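Long-range contact in PP1b (Porcine reproductive and respiratory syndrome virus, PDB 6JDR), which probably hydrolyses ATP to unwind RNA and DNA duplexes in the 5' to 3' direction, as the zinc-binding helicase piece of the viral replicase polyprotein: residues 283-291 with 354-362. The protein carries 1 engineered substitution. Residues are numbered along the deposited sequence; the frame is centred on the assembly and turned at random.
Sequences ICDAIQPDY and RQRALVAIT
Asp290 and Arg354 form a salt bridge at one end of an antiparallel helix pair in the P-loop-type superfamily 1 helicase core, where it flanks apolar packing between the two helices. NH1 of Arg354 is modelled 2.5 Å from OD2 of Asp290, an unusually short separation whose exact value is doubtful, and the bond is bent, with an N-H...O angle of 130°. The donor meets the oxygen almost in line with its C-O bond, whereas the oxygen stands somewhat out of the guanidinium plane. Bends in its chain carry Arg354 alongside the carboxylate, the two side chains running past each other in opposite senses. The rotation of the Arg354 guanidinium is probably further fixed by a bond from NH2 to the Val380 carbonyl and a cation-pi contact with Phe381. Ala286 O lies at the guanidinium edge, in its plane, 3.7 Å from Arg354 NH2, a contact that would at most be weakly favourable.

The axes of segments 283-287 and 354-361 approach to 10.9 Å, their N-to-C directions 169° apart. One helix precedes edge strand 294-297 of the seven-stranded parallel sheet; the other forms the beta-alpha-beta crossover between strands 342-345 and 367-371 of the five-stranded one, so the contact joins helices belonging to different sheets. Next to the salt bridge, Leu358 packs against Ile287, Asp290 and Tyr291. With CG anti to the backbone N (chi1 177°), Leu358 CD1 reaches Ile287 CG2 at 3.6 Å and lies near the plane of the Tyr291 ring at its edge, while Leu358 CD2 packs 3.7 Å from Asp290 CG. Farther along, Ile283 and Ile361 share one rotamer, each extending CG2 opposite its backbone N, and these methyls meet at 3.7 Å. At Thr362, CG2 touches Ile287 CG2 at 3.8 Å, while Thr362 OG1 turns back to bond Leu358 O at 2.7 Å.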
ATOM      1  N   ILE A 283       1.906  13.027  17.612  1.00 55.97           N
ATOM      2  CA  ILE A 283       1.082  14.226  17.500  1.00 57.39           C
ATOM      3  C   ILE A 283       0.295  14.175  16.199  1.00 58.06           C
ATOM      4  O   ILE A 283      -0.917  14.399  16.196  1.00 58.07           O
ATOM      5  CB  ILE A 283       1.925  15.521  17.530  1.00 57.64           C
ATOM      6  CG1 ILE A 283       2.757  15.608  18.815  1.00 58.00           C
ATOM      7  CG2 ILE A 283       1.031  16.750  17.389  1.00 56.89           C
ATOM      8  CD1 ILE A 283       1.954  15.476  20.091  1.00 58.87           C
ATOM      9  N   CYS A 284       0.992  13.882  15.100  1.00 58.51           N
ATOM     10  CA  CYS A 284       0.355  13.699  13.792  1.00 56.69           C
ATOM     11  C   CYS A 284      -0.837  12.741  13.875  1.00 54.48           C
ATOM     12  O   CYS A 284      -1.894  13.011  13.309  1.00 55.11           O
ATOM     13  CB  CYS A 284       1.371  13.181  12.765  1.00 57.93           C
ATOM     14  SG  CYS A 284       2.648  14.365  12.273  1.00 58.29           S
ATOM     15  N   ASP A 285      -0.664  11.634  14.592  1.00 53.53           N
ATOM     16  CA  ASP A 285      -1.730  10.646  14.781  1.00 54.06           C
ATOM     17  C   ASP A 285      -2.953  11.222  15.504  1.00 52.85           C
ATOM     18  O   ASP A 285      -4.094  10.958  15.112  1.00 52.33           O
ATOM     19  CB  ASP A 285      -1.205   9.432  15.561  1.00 55.83           C
ATOM     20  CG  ASP A 285      -0.184   8.615  14.772  1.00 58.53           C
ATOM     21  OD1 ASP A 285       0.037   8.908  13.572  1.00 58.45           O
ATOM     22  OD2 ASP A 285       0.397   7.673  15.358  1.00 59.33           O
ATOM     23  N   ALA A 286      -2.713  12.001  16.557  1.00 51.04           N
ATOM     24  CA  ALA A 286      -3.796  12.576  17.355  1.00 48.62           C
ATOM     25  C   ALA A 286      -4.584  13.608  16.560  1.00 46.53           C
ATOM     26  O   ALA A 286      -5.806  13.666  16.660  1.00 44.94           O
ATOM     27  CB  ALA A 286      -3.248  13.197  18.631  1.00 49.30           C
ATOM     28  N   ILE A 287      -3.883  14.407  15.761  1.00 45.99           N
ATOM     29  CA  ILE A 287      -4.518  15.483  14.998  1.00 45.68           C
ATOM     30  C   ILE A 287      -5.095  15.030  13.655  1.00 45.57           C
ATOM     31  O   ILE A 287      -5.820  15.792  13.006  1.00 44.05           O
ATOM     32  CB  ILE A 287      -3.560  16.680  14.777  1.00 46.28           C
ATOM     33  CG1 ILE A 287      -2.413  16.328  13.821  1.00 46.88           C
ATOM     34  CG2 ILE A 287      -3.007  17.170  16.109  1.00 46.72           C
ATOM     35  CD1 ILE A 287      -1.579  17.524  13.407  1.00 47.09           C
ATOM     36  N   GLN A 288      -4.791  13.795  13.250  1.00 46.38           N
ATOM     37  CA  GLN A 288      -5.177  13.283  11.925  1.00 47.19           C
ATOM     38  C   GLN A 288      -6.658  13.495  11.553  1.00 47.00           C
ATOM     39  O   GLN A 288      -6.944  13.935  10.439  1.00 49.07           O
ATOM     40  CB  GLN A 288      -4.787  11.801  11.780  1.00 47.51           C
ATOM     41  CG  GLN A 288      -5.012  11.216  10.390  1.00 48.58           C
ATOM     42  CD  GLN A 288      -4.275  11.977   9.298  1.00 49.53           C
ATOM     43  OE1 GLN A 288      -3.052  11.886   9.182  1.00 50.63           O
ATOM     44  NE2 GLN A 288      -5.017  12.733   8.491  1.00 48.87           N
ATOM     45  N   PRO A 289      -7.600  13.207  12.476  1.00 46.33           N
ATOM     46  CA  PRO A 289      -9.024  13.446  12.206  1.00 46.11           C
ATOM     47  C   PRO A 289      -9.386  14.795  11.568  1.00 46.86           C
ATOM     48  O   PRO A 289     -10.402  14.882  10.879  1.00 46.52           O
ATOM     49  CB  PRO A 289      -9.651  13.338  13.591  1.00 46.43           C
ATOM     50  CG  PRO A 289      -8.813  12.320  14.280  1.00 46.34           C
ATOM     51  CD  PRO A 289      -7.411  12.520  13.771  1.00 46.67           C
ATOM     52  N   ASP A 290      -8.572  15.827  11.792  1.00 48.50           N
ATOM     53  CA  ASP A 290      -8.814  17.156  11.216  1.00 49.71           C
ATOM     54  C   ASP A 290      -8.275  17.376   9.800  1.00 50.82           C
ATOM     55  O   ASP A 290      -8.449  18.464   9.250  1.00 51.32           O
ATOM     56  CB  ASP A 290      -8.221  18.246  12.123  1.00 51.03           C
ATOM     57  CG  ASP A 290      -9.126  18.598  13.274  1.00 50.48           C
ATOM     58  OD1 ASP A 290      -9.919  19.551  13.130  1.00 50.80           O
ATOM     59  OD2 ASP A 290      -9.055  17.912  14.313  1.00 50.60           O
ATOM     60  N   TYR A 291      -7.623  16.375   9.210  1.00 52.18           N
ATOM     61  CA  TYR A 291      -6.974  16.563   7.907  1.00 54.92           C
ATOM     62  C   TYR A 291      -7.275  15.439   6.923  1.00 54.70           C
ATOM     63  O   TYR A 291      -7.416  14.283   7.315  1.00 53.13           O
ATOM     64  CB  TYR A 291      -5.460  16.701   8.098  1.00 56.78           C
ATOM     65  CG  TYR A 291      -5.087  17.860   8.989  1.00 58.96           C
ATOM     66  CD1 TYR A 291      -4.958  19.144   8.470  1.00 60.53           C
ATOM     67  CD2 TYR A 291      -4.893  17.680  10.359  1.00 59.49           C
ATOM     68  CE1 TYR A 291      -4.629  20.216   9.284  1.00 61.82           C
ATOM     69  CE2 TYR A 291      -4.564  18.745  11.180  1.00 60.92           C
ATOM     70  CZ  TYR A 291      -4.434  20.012  10.635  1.00 62.45           C
ATOM     71  OH  TYR A 291      -4.109  21.081  11.433  1.00 65.04           O
ATOM     72  N   ARG A 354     -12.371  21.151  20.283  1.00 66.10           N
ATOM     73  CA  ARG A 354     -11.462  20.645  19.242  1.00 64.71           C
ATOM     74  C   ARG A 354     -10.513  21.710  18.706  1.00 62.29           C
ATOM     75  O   ARG A 354      -9.301  21.496  18.671  1.00 63.25           O
ATOM     76  CB  ARG A 354     -12.243  20.029  18.070  1.00 67.20           C
ATOM     77  CG  ARG A 354     -12.172  18.513  17.992  1.00 69.12           C
ATOM     78  CD  ARG A 354     -10.906  18.029  17.294  1.00 69.37           C
ATOM     79  NE  ARG A 354     -10.451  16.731  17.801  1.00 71.83           N
ATOM     80  CZ  ARG A 354      -9.363  16.083  17.377  1.00 72.20           C
ATOM     81  NH1 ARG A 354      -8.596  16.591  16.416  1.00 71.05           N
ATOM     82  NH2 ARG A 354      -9.037  14.914  17.919  1.00 72.63           N
ATOM     83  N   GLN A 355     -11.061  22.846  18.286  1.00 59.11           N
ATOM     84  CA  GLN A 355     -10.255  23.909  17.692  1.00 57.55           C
ATOM     85  C   GLN A 355      -9.132  24.352  18.632  1.00 57.52           C
ATOM     86  O   GLN A 355      -7.970  24.384  18.228  1.00 56.27           O
ATOM     87  CB  GLN A 355     -11.131  25.104  17.310  1.00 57.21           C
ATOM     88  N   ARG A 356      -9.485  24.673  19.878  1.00 58.68           N
ATOM     89  CA  ARG A 356      -8.510  25.088  20.902  1.00 59.13           C
ATOM     90  C   ARG A 356      -7.494  23.993  21.208  1.00 55.31           C
ATOM     91  O   ARG A 356      -6.303  24.260  21.346  1.00 51.69           O
ATOM     92  CB  ARG A 356      -9.210  25.456  22.216  1.00 64.35           C
ATOM     93  CG  ARG A 356     -10.085  26.697  22.176  1.00 68.49           C
ATOM     94  CD  ARG A 356     -10.550  27.070  23.580  1.00 71.73           C
ATOM     95  NE  ARG A 356     -11.781  27.862  23.570  1.00 74.69           N
ATOM     96  CZ  ARG A 356     -11.862  29.145  23.216  1.00 78.81           C
ATOM     97  NH1 ARG A 356     -10.783  29.824  22.828  1.00 79.77           N
ATOM     98  NH2 ARG A 356     -13.041  29.761  23.244  1.00 80.48           N
ATOM     99  N   ALA A 357      -7.977  22.761  21.339  1.00 52.87           N
ATOM    100  CA  ALA A 357      -7.107  21.627  21.637  1.00 52.35           C
ATOM    101  C   ALA A 357      -6.149  21.348  20.486  1.00 51.54           C
ATOM    102  O   ALA A 357      -4.991  21.014  20.712  1.00 50.63           O
ATOM    103  CB  ALA A 357      -7.931  20.389  21.956  1.00 53.59           C
ATOM    104  N   LEU A 358      -6.630  21.494  19.256  1.00 52.55           N
ATOM    105  CA  LEU A 358      -5.789  21.308  18.080  1.00 53.69           C
ATOM    106  C   LEU A 358      -4.653  22.326  18.054  1.00 52.64           C
ATOM    107  O   LEU A 358      -3.520  21.986  17.719  1.00 52.17           O
ATOM    108  CB  LEU A 358      -6.617  21.414  16.796  1.00 55.76           C
ATOM    109  CG  LEU A 358      -5.849  21.307  15.472  1.00 57.43           C
ATOM    110  CD1 LEU A 358      -4.985  20.052  15.426  1.00 58.19           C
ATOM    111  CD2 LEU A 358      -6.814  21.336  14.295  1.00 57.95           C
ATOM    112  N   VAL A 359      -4.958  23.570  18.410  1.00 51.68           N
ATOM    113  CA  VAL A 359      -3.939  24.615  18.436  1.00 50.53           C
ATOM    114  C   VAL A 359      -2.930  24.329  19.543  1.00 49.59           C
ATOM    115  O   VAL A 359      -1.731  24.441  19.324  1.00 49.60           O
ATOM    116  CB  VAL A 359      -4.549  26.019  18.625  1.00 49.60           C
ATOM    117  CG1 VAL A 359      -3.454  27.064  18.790  1.00 49.56           C
ATOM    118  CG2 VAL A 359      -5.431  26.379  17.439  1.00 49.11           C
ATOM    119  N   ALA A 360      -3.421  23.934  20.713  1.00 50.08           N
ATOM    120  CA  ALA A 360      -2.566  23.695  21.883  1.00 51.43           C
ATOM    121  C   ALA A 360      -1.583  22.539  21.695  1.00 51.63           C
ATOM    122  O   ALA A 360      -0.428  22.625  22.113  1.00 53.53           O
ATOM    123  CB  ALA A 360      -3.423  23.448  23.116  1.00 51.30           C
ATOM    124  N   ILE A 361      -2.049  21.462  21.069  1.00 51.59           N
ATOM    125  CA  ILE A 361      -1.227  20.274  20.849  1.00 51.49           C
ATOM    126  C   ILE A 361      -0.161  20.502  19.774  1.00 51.81           C
ATOM    127  O   ILE A 361       0.897  19.869  19.803  1.00 53.29           O
ATOM    128  CB  ILE A 361      -2.115  19.068  20.467  1.00 53.31           C
ATOM    129  CG1 ILE A 361      -3.049  18.702  21.631  1.00 53.59           C
ATOM    130  CG2 ILE A 361      -1.276  17.863  20.058  1.00 53.67           C
ATOM    131  CD1 ILE A 361      -2.347  18.430  22.942  1.00 54.30           C
ATOM    132  N   THR A 362      -0.423  21.415  18.843  1.00 52.37           N
ATOM    133  CA  THR A 362       0.459  21.619  17.696  1.00 54.42           C
ATOM    134  C   THR A 362       1.423  22.813  17.826  1.00 57.04           C
ATOM    135  O   THR A 362       2.005  23.243  16.831  1.00 57.54           O
ATOM    136  CB  THR A 362      -0.369  21.789  16.409  1.00 53.34           C
ATOM    137  OG1 THR A 362      -1.268  22.893  16.563  1.00 53.01           O
ATOM    138  CG2 THR A 362      -1.157  20.521  16.108  1.00 53.12           C
TER